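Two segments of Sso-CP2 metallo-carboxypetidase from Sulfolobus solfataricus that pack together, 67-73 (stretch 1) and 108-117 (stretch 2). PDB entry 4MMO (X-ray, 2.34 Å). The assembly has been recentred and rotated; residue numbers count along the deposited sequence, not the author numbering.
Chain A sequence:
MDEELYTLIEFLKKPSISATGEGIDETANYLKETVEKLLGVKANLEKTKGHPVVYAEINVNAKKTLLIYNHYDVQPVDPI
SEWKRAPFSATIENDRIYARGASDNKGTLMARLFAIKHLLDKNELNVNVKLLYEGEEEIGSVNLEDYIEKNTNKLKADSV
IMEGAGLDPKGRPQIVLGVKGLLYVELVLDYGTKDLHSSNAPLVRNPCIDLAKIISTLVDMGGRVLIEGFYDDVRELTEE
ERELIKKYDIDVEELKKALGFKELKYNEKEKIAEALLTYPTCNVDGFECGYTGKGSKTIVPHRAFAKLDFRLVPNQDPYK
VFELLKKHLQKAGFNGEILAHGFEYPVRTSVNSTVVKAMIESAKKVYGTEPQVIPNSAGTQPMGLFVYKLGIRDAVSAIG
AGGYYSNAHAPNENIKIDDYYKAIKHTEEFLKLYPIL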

# COMPACT_ATOMS: atom_id res chain seq x y z
N LEU A 67 -6.33 -37.13 20.87
CA LEU A 67 -6.03 -36.64 19.52
C LEU A 67 -4.96 -35.56 19.62
O LEU A 67 -5.14 -34.56 20.31
N ILE A 68 -3.83 -35.77 18.94
CA ILE A 68 -2.73 -34.81 18.96
C ILE A 68 -2.60 -34.10 17.61
O ILE A 68 -2.44 -34.74 16.58
N TYR A 69 -2.67 -32.77 17.65
CA TYR A 69 -2.57 -31.95 16.45
C TYR A 69 -1.24 -31.20 16.40
O TYR A 69 -0.83 -30.58 17.39
N ASN A 70 -0.58 -31.26 15.25
CA ASN A 70 0.59 -30.43 14.97
C ASN A 70 0.60 -30.09 13.49
O ASN A 70 -0.21 -30.62 12.73
N HIS A 71 1.49 -29.20 13.06
CA HIS A 71 1.60 -28.88 11.64
C HIS A 71 3.06 -28.88 11.20
O HIS A 71 3.92 -28.34 11.88
N TYR A 72 3.31 -29.51 10.05
CA TYR A 72 4.67 -29.66 9.54
C TYR A 72 5.08 -28.52 8.62
O TYR A 72 6.25 -28.40 8.27
N ASP A 73 4.13 -27.67 8.24
CA ASP A 73 4.45 -26.52 7.40
C ASP A 73 4.99 -25.38 8.25
O ASP A 73 4.66 -25.27 9.44
N THR A 108 8.33 -28.96 18.63
CA THR A 108 7.26 -29.43 19.50
C THR A 108 6.63 -30.69 18.92
O THR A 108 6.26 -31.61 19.66
N LEU A 109 6.52 -30.75 17.60
CA LEU A 109 5.91 -31.90 16.93
C LEU A 109 6.75 -33.14 17.18
O LEU A 109 6.22 -34.22 17.44
N MET A 110 8.07 -32.98 17.09
CA MET A 110 8.99 -34.10 17.16
C MET A 110 9.20 -34.55 18.60
O MET A 110 9.36 -35.74 18.87
N ALA A 111 9.22 -33.59 19.52
CA ALA A 111 9.33 -33.89 20.94
C ALA A 111 8.22 -34.84 21.36
O ALA A 111 8.47 -35.88 21.96
N ARG A 112 6.99 -34.50 20.99
CA ARG A 112 5.83 -35.31 21.32
C ARG A 112 5.97 -36.73 20.77
O ARG A 112 5.61 -37.70 21.45
N LEU A 113 6.49 -36.84 19.55
CA LEU A 113 6.68 -38.14 18.91
C LEU A 113 7.66 -39.01 19.69
O LEU A 113 7.44 -40.21 19.86
N PHE A 114 8.75 -38.41 20.15
CA PHE A 114 9.76 -39.15 20.88
C PHE A 114 9.29 -39.51 22.29
O PHE A 114 9.70 -40.53 22.84
N ALA A 115 8.42 -38.69 22.87
CA ALA A 115 7.81 -39.02 24.15
C ALA A 115 6.97 -40.28 24.01
O ALA A 115 7.08 -41.20 24.82
N ILE A 116 6.14 -40.32 22.97
CA ILE A 116 5.28 -41.48 22.73
C ILE A 116 6.13 -42.72 22.54
O ILE A 116 5.81 -43.79 23.05
N LYS A 117 7.23 -42.57 21.79
CA LYS A 117 8.15 -43.67 21.53
C LYS A 117 8.71 -44.23 22.83
O LYS A 117 8.78 -45.44 23.02

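A buried arginine, R112, reaches from the helix to the end of the strand's inward-facing asparagine, so that this otherwise tightly enclosed contact is organised around a charged group. The side chain leaves the helix in the m rotamer and then runs fully extended, with chi2, chi3 and chi4 all near 180°, which carries the guanidinium across to the strand. There R112 NH1 donates a weak hydrogen bond to N70 OD1 at 3.1 Å, the N-H...O angle of 134° being well short of linear. The same nitrogen, R112 NH1, lies 3.2 Å from Y69 O, which sits at the edge of the guanidinium, near its plane, and 3.6 Å from I68 CG2. Further hydrogen bonds elsewhere in the structure help to satisfy NH1 and NH2.

N70, also in the m rotamer, points toward the helix and is the strand residue most covered by it. Its OD1 serves two partners: besides R112, it accepts a hydrogen bond from water 1, with the water oxygen 2.9 Å from N70 OD1. That water also donates to L109 O, again at 2.9 Å, and so bridges the asparagine side chain to the helix backbone. Here the two backbones come close, N70 CA lying 5.9 Å from L109 CA. L109, with both chi angles t, directs its side chain toward the strand and places CD1 3.6 Å from N70 CB and 4.0 Å from H71 O.

Farther along the helix the contact becomes apolar. I68 (m, t) and I116 (m, t) both point toward the opposing stretch, and their tips meet at 4.1 Å between I68 CD1 and I116 CD1. The alternation of the strand turns Y69 and H71 away from the helix; H71, in the p rotamer, instead donates from ND1 to D73 O at 2.9 Å.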

# COMPACT_ATOMS: atom_id res chain seq x y z
CB LEU A 67 -7.29 -36.07 18.87
CG LEU A 67 -7.16 -35.52 17.44
CD1 LEU A 67 -6.64 -36.58 16.49
CD2 LEU A 67 -8.49 -34.98 16.95
CB ILE A 68 -1.39 -35.50 19.32
CG1 ILE A 68 -1.49 -36.13 20.71
CG2 ILE A 68 -0.23 -34.50 19.24
CD1 ILE A 68 -0.22 -36.79 21.20
CB TYR A 69 -3.73 -30.95 16.38
CG TYR A 69 -3.56 -29.86 15.34
CD1 TYR A 69 -2.89 -28.68 15.65
CD2 TYR A 69 -4.07 -30.00 14.06
CE1 TYR A 69 -2.73 -27.68 14.71
CE2 TYR A 69 -3.92 -28.99 13.11
CZ TYR A 69 -3.24 -27.84 13.44
OH TYR A 69 -3.07 -26.84 12.51
CB ASN A 70 1.88 -31.15 15.36
CG ASN A 70 2.08 -31.24 16.86
OD1 ASN A 70 1.90 -32.30 17.47
ND2 ASN A 70 2.46 -30.13 17.48
CB HIS A 71 0.93 -27.55 11.31
CG HIS A 71 1.54 -26.36 11.99
ND1 HIS A 71 2.66 -25.73 11.51
CD2 HIS A 71 1.18 -25.71 13.12
CE1 HIS A 71 2.97 -24.72 12.31
NE2 HIS A 71 2.09 -24.68 13.29
CB TYR A 72 4.84 -31.01 8.83
CG TYR A 72 3.96 -31.22 7.62
CD1 TYR A 72 4.36 -30.81 6.36
CD2 TYR A 72 2.72 -31.84 7.74
CE1 TYR A 72 3.56 -31.01 5.25
CE2 TYR A 72 1.91 -32.05 6.64
CZ TYR A 72 2.33 -31.63 5.40
OH TYR A 72 1.53 -31.83 4.30
CB ASP A 73 3.23 -26.05 6.61
CG ASP A 73 2.10 -25.55 7.50
OD1 ASP A 73 1.71 -26.29 8.43
OD2 ASP A 73 1.60 -24.42 7.28
CB THR A 108 6.18 -28.36 19.69
OG1 THR A 108 6.78 -27.16 20.20
CG2 THR A 108 5.09 -28.83 20.65
CB LEU A 109 5.78 -31.63 15.43
CG LEU A 109 5.07 -32.66 14.54
CD1 LEU A 109 4.65 -32.00 13.23
CD2 LEU A 109 5.92 -33.88 14.21
CB MET A 110 10.33 -33.72 16.52
CG MET A 110 11.31 -34.87 16.39
SD MET A 110 10.74 -36.17 15.28
CE MET A 110 10.71 -35.30 13.71
CB ALA A 111 9.27 -32.61 21.77
CB ARG A 112 4.55 -34.68 20.78
CG ARG A 112 4.18 -33.37 21.45
CD ARG A 112 2.93 -32.77 20.84
NE ARG A 112 2.50 -31.57 21.54
CZ ARG A 112 1.45 -30.84 21.19
NH1 ARG A 112 0.72 -31.17 20.14
NH2 ARG A 112 1.13 -29.76 21.90
CB LEU A 113 7.21 -37.97 17.48
CG LEU A 113 6.23 -38.10 16.32
CD1 LEU A 113 6.96 -37.87 15.01
CD2 LEU A 113 5.55 -39.46 16.31
CB PHE A 114 11.09 -38.39 20.89
CG PHE A 114 11.93 -38.64 19.67
CD1 PHE A 114 12.63 -39.82 19.53
CD2 PHE A 114 12.00 -37.70 18.65
CE1 PHE A 114 13.39 -40.06 18.40
CE2 PHE A 114 12.76 -37.93 17.52
CZ PHE A 114 13.46 -39.12 17.40
CB ALA A 115 6.95 -37.87 24.66
CB ILE A 116 4.38 -41.26 21.50
CG1 ILE A 116 3.41 -40.10 21.77
CG2 ILE A 116 3.59 -42.52 21.17
CD1 ILE A 116 2.67 -39.62 20.53
CB LYS A 117 9.30 -43.19 20.66
CG LYS A 117 10.30 -44.27 20.31
CD LYS A 117 11.53 -43.68 19.62
CE LYS A 117 12.28 -44.75 18.85
NZ LYS A 117 12.58 -45.95 19.68
O HOH W 1 3.38 -34.83 17.52